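Local coordinates for protein alpha-galactosidase 1 (Saccharomyces cerevisiae, PDB 3LRK) that catalyses the hydrolysis of terminal, non-reducing alpha-D-galactose residues from alpha-D-galactosides such as galactose oligosaccharides, galactomannans and galactolipids, at residues A[112-117]-A[146-151]; A[320-325]-A[347-352]. The protein carries 1 engineered substitution. All coordinates share one frame; numbering follows the deposited sequence.

Contact 1: residues A[112-117]-A[146-151]; sequences MYSSAG and LKYDNC
L146, on strand 145-149, lies beside M112, its CD1 methyl against the backbone of the other strand, nearest M112 O and then S114 N, on the face that carries M112, S114 and Y148. K147 N bonds to M112 O, and K147 O takes the amide of S114, the regular exchange of two parallel strands. With CG anti to its backbone N (chi1 167°), the K147 chain runs out extended past the ring edge of Y113, CD lying 3.9 Å from CD2; its NZ ends in a salt bridge with D72. On the other face the Y148 ring lies against the turn at A116, whose CB is 3.5 Å from CE2 and whose N sits over one ring face. D149 is held through both its backbone and its carboxylate. Its N bonds to S114 O and its O accepts A116 N, while Y113 OH donates to OD2 at 2.7 Å, on the anti side but 33° out of the carboxylate plane, with ring and carboxylate 86° apart. D149 OD1 takes N150 N at 2.7 Å, so the group's rotation is restrained. A phenylalanine at Y113 would probably leave OD2 without this donor and the carboxylate freer to turn. Beyond, S115 OG donates to C151 O at 3.0 Å, on a lone pair. This is parallel pairing of neighbouring TIM-barrel strands, 145-149 carrying substrate-binding K147 and, at its C-terminal end, the GH27 nucleophile D149.

Contact 2: residues A[320-325]-A[347-352]; sequences NGIPAT and SGPLDN
The start of the antiparallel sheet in the C-terminal beta-sandwich domain is made here, where the chain coming from the barrel pairs its first residue of strand 325-331 with the end of strand 342-349. T325 and S347 form an antiparallel hydrogen-bonded pair: T325 N gives its proton to S347 O at 2.8 Å, and S347 N returns one to T325 O at 2.9 Å. R220 of a neighbouring subunit packs on T325. Just before the pair, A324 sets its CB 3.6 Å from S347 O and 3.9 Å from G348 CA. A side chain on G348 would run into that methyl, so the bare glycine allows the two backbones to come this close. Farther from the pair the two chains part and a water spans the gap, accepting from I322 N at 3.1 Å and lying 2.8 Å from P349 O, to which it can donate. Beside it I322 packs on P349, the two side chains crossing at about a right angle, with CD1 4.0 Å from the ring's CG and CG2 nearly as near. The last link is polar. D351 holds its CG anti to the backbone N (chi1 -163°), which turns the carboxylate toward N320, and N320 ND2 donates to OD2 at 3.1 Å. The N-H...O angle is nearly straight (164°) and OD2 lies close to the amide plane of N320, yet ND2 meets it from above the carboxylate plane. D318 accepts D351 N, S347 OG bonds to I376 O of helix 373-376, and G348 pairs with V356 of strand 355-361, the next in the sheet.

Overall arrangement
From the N terminus, the chain first builds the catalytic barrel. Contact 1 closes there when strand 145-149 returns beside strand 109-115 by way of helix 131-140, a beta-alpha-beta crossover. The remaining barrel strands follow, ending with 290-292, and helices 301-307 and 310-316 lead on to residues 320-325. Contact 2 then closes a shorter excursion, about half of it strand, as 347-352 folds back antiparallel on that connection. The two contacts neither nest nor cross: the first is complete before the second opens. They lie on opposite sides of the chain's centre, their own centres 30 Å apart, one inside the barrel domain and the other where the barrel passes into the beta sandwich.

Contact 1: residues A[112-117]-A[146-151]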
loop_
_atom_site.group_PDB
_atom_site.type_symbol
_atom_site.label_atom_id
_atom_site.label_comp_id
_atom_site.label_asym_id
_atom_site.label_seq_id
_atom_site.Cartn_x
_atom_site.Cartn_y
_atom_site.Cartn_z
ATOM N N MET A 112 -14.795 3.857 -31.956
ATOM C CA MET A 112 -15.856 3.099 -31.284
ATOM C C MET A 112 -15.415 2.698 -29.876
ATOM O O MET A 112 -14.297 3.000 -29.462
ATOM C CB MET A 112 -16.299 1.889 -32.120
ATOM C CG MET A 112 -17.314 2.280 -33.204
ATOM S SD MET A 112 -18.184 0.929 -34.000
ATOM C CE MET A 112 -19.359 0.493 -32.726
ATOM N N TYR A 113 -16.305 2.035 -29.146
ATOM C CA TYR A 113 -16.112 1.794 -27.722
ATOM C C TYR A 113 -16.477 0.358 -27.317
ATOM O O TYR A 113 -17.453 -0.223 -27.801
ATOM C CB TYR A 113 -16.929 2.824 -26.921
ATOM C CG TYR A 113 -17.095 2.511 -25.445
ATOM C CD1 TYR A 113 -18.094 1.635 -25.013
ATOM C CD2 TYR A 113 -16.275 3.114 -24.479
ATOM C CE1 TYR A 113 -18.251 1.332 -23.668
ATOM C CE2 TYR A 113 -16.436 2.822 -23.122
ATOM C CZ TYR A 113 -17.427 1.929 -22.728
ATOM O OH TYR A 113 -17.608 1.615 -21.388
ATOM N N SER A 114 -15.662 -0.211 -26.434
ATOM C CA SER A 114 -16.052 -1.393 -25.692
ATOM C C SER A 114 -15.433 -1.361 -24.298
ATOM O O SER A 114 -14.875 -0.341 -23.878
ATOM C CB SER A 114 -15.670 -2.672 -26.450
ATOM O OG SER A 114 -16.420 -3.757 -25.940
ATOM N N SER A 115 -15.573 -2.465 -23.569
ATOM C CA SER A 115 -14.965 -2.601 -22.246
ATOM C C SER A 115 -14.267 -3.939 -22.158
ATOM O O SER A 115 -14.766 -4.933 -22.685
ATOM C CB SER A 115 -16.030 -2.501 -21.141
ATOM O OG SER A 115 -15.448 -2.525 -19.845
ATOM N N ALA A 116 -13.116 -3.948 -21.481
ATOM C CA ALA A 116 -12.372 -5.160 -21.171
ATOM C C ALA A 116 -13.055 -5.855 -19.990
ATOM O O ALA A 116 -12.435 -6.148 -18.958
ATOM C CB ALA A 116 -10.928 -4.825 -20.833
ATOM N N GLY A 117 -14.345 -6.103 -20.157
ATOM C CA GLY A 117 -15.141 -6.725 -19.110
ATOM C C GLY A 117 -16.299 -7.471 -19.716
ATOM O O GLY A 117 -16.460 -7.504 -20.937
ATOM N N LEU A 146 -10.242 2.635 -31.046
ATOM C CA LEU A 146 -11.053 1.954 -30.020
ATOM C C LEU A 146 -10.752 2.510 -28.646
ATOM O O LEU A 146 -9.600 2.478 -28.196
ATOM C CB LEU A 146 -10.816 0.432 -30.036
ATOM C CG LEU A 146 -11.610 -0.417 -29.017
ATOM C CD1 LEU A 146 -13.117 -0.356 -29.270
ATOM C CD2 LEU A 146 -11.112 -1.871 -29.019
ATOM N N LYS A 147 -11.784 3.017 -27.975
ATOM C CA LYS A 147 -11.680 3.357 -26.556
ATOM C C LYS A 147 -12.106 2.116 -25.751
ATOM O O LYS A 147 -13.191 1.570 -25.966
ATOM C CB LYS A 147 -12.536 4.590 -26.238
ATOM C CG LYS A 147 -12.737 4.845 -24.754
ATOM C CD LYS A 147 -13.634 6.030 -24.488
ATOM C CE LYS A 147 -13.962 6.099 -23.007
ATOM N NZ LYS A 147 -14.647 7.363 -22.629
ATOM N N TYR A 148 -11.247 1.661 -24.832
ATOM C CA TYR A 148 -11.420 0.319 -24.283
ATOM C C TYR A 148 -11.441 0.356 -22.757
ATOM O O TYR A 148 -10.406 0.468 -22.109
ATOM C CB TYR A 148 -10.362 -0.646 -24.870
ATOM C CG TYR A 148 -10.676 -2.124 -24.747
ATOM C CD1 TYR A 148 -11.911 -2.642 -25.163
ATOM C CD2 TYR A 148 -9.722 -3.015 -24.240
ATOM C CE1 TYR A 148 -12.192 -4.005 -25.062
ATOM C CE2 TYR A 148 -9.984 -4.367 -24.142
ATOM C CZ TYR A 148 -11.220 -4.863 -24.536
ATOM O OH TYR A 148 -11.488 -6.211 -24.424
ATOM N N ASP A 149 -12.649 0.240 -22.217
ATOM C CA ASP A 149 -12.960 0.559 -20.826
ATOM C C ASP A 149 -12.546 -0.546 -19.847
ATOM O O ASP A 149 -11.912 -1.517 -20.250
ATOM C CB ASP A 149 -14.457 0.868 -20.685
ATOM C CG ASP A 149 -14.736 2.015 -19.713
ATOM O OD1 ASP A 149 -14.099 2.096 -18.640
ATOM O OD2 ASP A 149 -15.595 2.856 -20.038
ATOM N N ASN A 150 -12.932 -0.384 -18.579
ATOM C CA ASN A 150 -12.476 -1.255 -17.478
ATOM C C ASN A 150 -13.596 -1.622 -16.512
ATOM O O ASN A 150 -13.343 -2.061 -15.381
ATOM C CB ASN A 150 -11.330 -0.578 -16.720
ATOM C CG ASN A 150 -10.605 -1.513 -15.758
ATOM O OD1 ASN A 150 -10.400 -2.688 -16.048
ATOM N ND2 ASN A 150 -10.193 -0.974 -14.615
ATOM N N CYS A 151 -14.836 -1.439 -16.954
ATOM C CA CYS A 151 -15.991 -1.891 -16.172
ATOM C C CYS A 151 -16.203 -3.397 -16.257
ATOM O O CYS A 151 -15.978 -3.993 -17.304
ATOM C CB CYS A 151 -17.255 -1.160 -16.630
ATOM S SG CYS A 151 -17.281 0.514 -15.986
#

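Contact 2: residues A[320-325]-A[347-352]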
loop_
_atom_site.group_PDB
_atom_site.type_symbol
_atom_site.label_atom_id
_atom_site.label_comp_id
_atom_site.label_asym_id
_atom_site.label_seq_id
_atom_site.Cartn_x
_atom_site.Cartn_y
_atom_site.Cartn_z
ATOM N N ASN A 320 8.064 14.855 -31.937
ATOM C CA ASN A 320 8.928 14.236 -30.916
ATOM C C ASN A 320 8.553 14.710 -29.508
ATOM O O ASN A 320 9.411 14.877 -28.637
ATOM C CB ASN A 320 10.413 14.486 -31.234
ATOM C CG ASN A 320 10.774 14.097 -32.659
ATOM O OD1 ASN A 320 10.536 12.962 -33.086
ATOM N ND2 ASN A 320 11.346 15.042 -33.408
ATOM N N GLY A 321 7.246 14.885 -29.311
ATOM C CA GLY A 321 6.649 15.478 -28.121
ATOM C C GLY A 321 7.113 14.954 -26.785
ATOM O O GLY A 321 7.223 13.745 -26.572
ATOM N N ILE A 322 7.383 15.889 -25.881
ATOM C CA ILE A 322 7.759 15.576 -24.516
ATOM C C ILE A 322 6.780 16.294 -23.589
ATOM O O ILE A 322 6.617 17.507 -23.700
ATOM C CB ILE A 322 9.225 16.011 -24.222
ATOM C CG1 ILE A 322 10.193 15.247 -25.137
ATOM C CG2 ILE A 322 9.575 15.807 -22.746
ATOM C CD1 ILE A 322 11.616 15.763 -25.117
ATOM N N PRO A 323 6.096 15.542 -22.696
ATOM C CA PRO A 323 5.277 16.185 -21.678
ATOM C C PRO A 323 6.104 17.144 -20.827
ATOM O O PRO A 323 7.268 16.864 -20.522
ATOM C CB PRO A 323 4.791 15.007 -20.819
ATOM C CG PRO A 323 4.819 13.845 -21.728
ATOM C CD PRO A 323 6.026 14.073 -22.609
ATOM N N ALA A 324 5.512 18.266 -20.441
ATOM C CA ALA A 324 6.200 19.209 -19.569
ATOM C C ALA A 324 6.335 18.671 -18.135
ATOM O O ALA A 324 5.645 17.723 -17.742
ATOM C CB ALA A 324 5.505 20.553 -19.581
ATOM N N THR A 325 7.233 19.289 -17.373
ATOM C CA THR A 325 7.579 18.873 -16.026
ATOM C C THR A 325 7.103 19.925 -15.036
ATOM O O THR A 325 7.270 21.125 -15.266
ATOM C CB THR A 325 9.129 18.708 -15.887
ATOM O OG1 THR A 325 9.580 17.678 -16.773
ATOM C CG2 THR A 325 9.539 18.383 -14.444
ATOM N N SER A 347 7.315 23.556 -16.868
ATOM C CA SER A 347 8.259 23.901 -17.927
ATOM C C SER A 347 8.574 22.643 -18.714
ATOM O O SER A 347 8.636 21.549 -18.142
ATOM C CB SER A 347 9.537 24.500 -17.336
ATOM O OG SER A 347 10.456 24.861 -18.353
ATOM N N GLY A 348 8.767 22.794 -20.021
ATOM C CA GLY A 348 9.064 21.659 -20.888
ATOM C C GLY A 348 9.726 22.048 -22.197
ATOM O O GLY A 348 9.459 23.129 -22.736
ATOM N N PRO A 349 10.588 21.160 -22.725
ATOM C CA PRO A 349 11.280 21.423 -23.982
ATOM C C PRO A 349 10.367 21.265 -25.188
ATOM O O PRO A 349 9.383 20.519 -25.134
ATOM C CB PRO A 349 12.371 20.353 -24.012
ATOM C CG PRO A 349 11.829 19.230 -23.196
ATOM C CD PRO A 349 10.970 19.859 -22.140
ATOM N N LEU A 350 10.706 21.977 -26.261
ATOM C CA LEU A 350 9.988 21.889 -27.521
ATOM C C LEU A 350 10.980 21.546 -28.609
ATOM O O LEU A 350 12.142 21.951 -28.538
ATOM C CB LEU A 350 9.281 23.208 -27.845
ATOM C CG LEU A 350 8.150 23.615 -26.901
ATOM C CD1 LEU A 350 7.801 25.091 -27.067
ATOM C CD2 LEU A 350 6.911 22.722 -27.102
ATOM N N ASP A 351 10.516 20.810 -29.617
ATOM C CA ASP A 351 11.409 20.221 -30.605
ATOM C C ASP A 351 12.318 21.220 -31.341
ATOM O O ASP A 351 13.465 20.888 -31.651
ATOM C CB ASP A 351 10.629 19.393 -31.609
ATOM C CG ASP A 351 11.523 18.444 -32.392
ATOM O OD1 ASP A 351 11.590 18.592 -33.624
ATOM O OD2 ASP A 351 12.163 17.570 -31.764
ATOM N N ASN A 352 11.814 22.425 -31.607
ATOM C CA ASN A 352 12.607 23.459 -32.314
ATOM C C ASN A 352 13.618 24.204 -31.427
ATOM O O ASN A 352 14.328 25.108 -31.897
ATOM C CB ASN A 352 11.692 24.452 -33.052
ATOM C CG ASN A 352 11.010 25.453 -32.118
ATOM O OD1 ASN A 352 10.931 25.248 -30.905
ATOM N ND2 ASN A 352 10.485 26.531 -32.694
HETATM O O HOH W 1 7.514 18.943 -26.597
#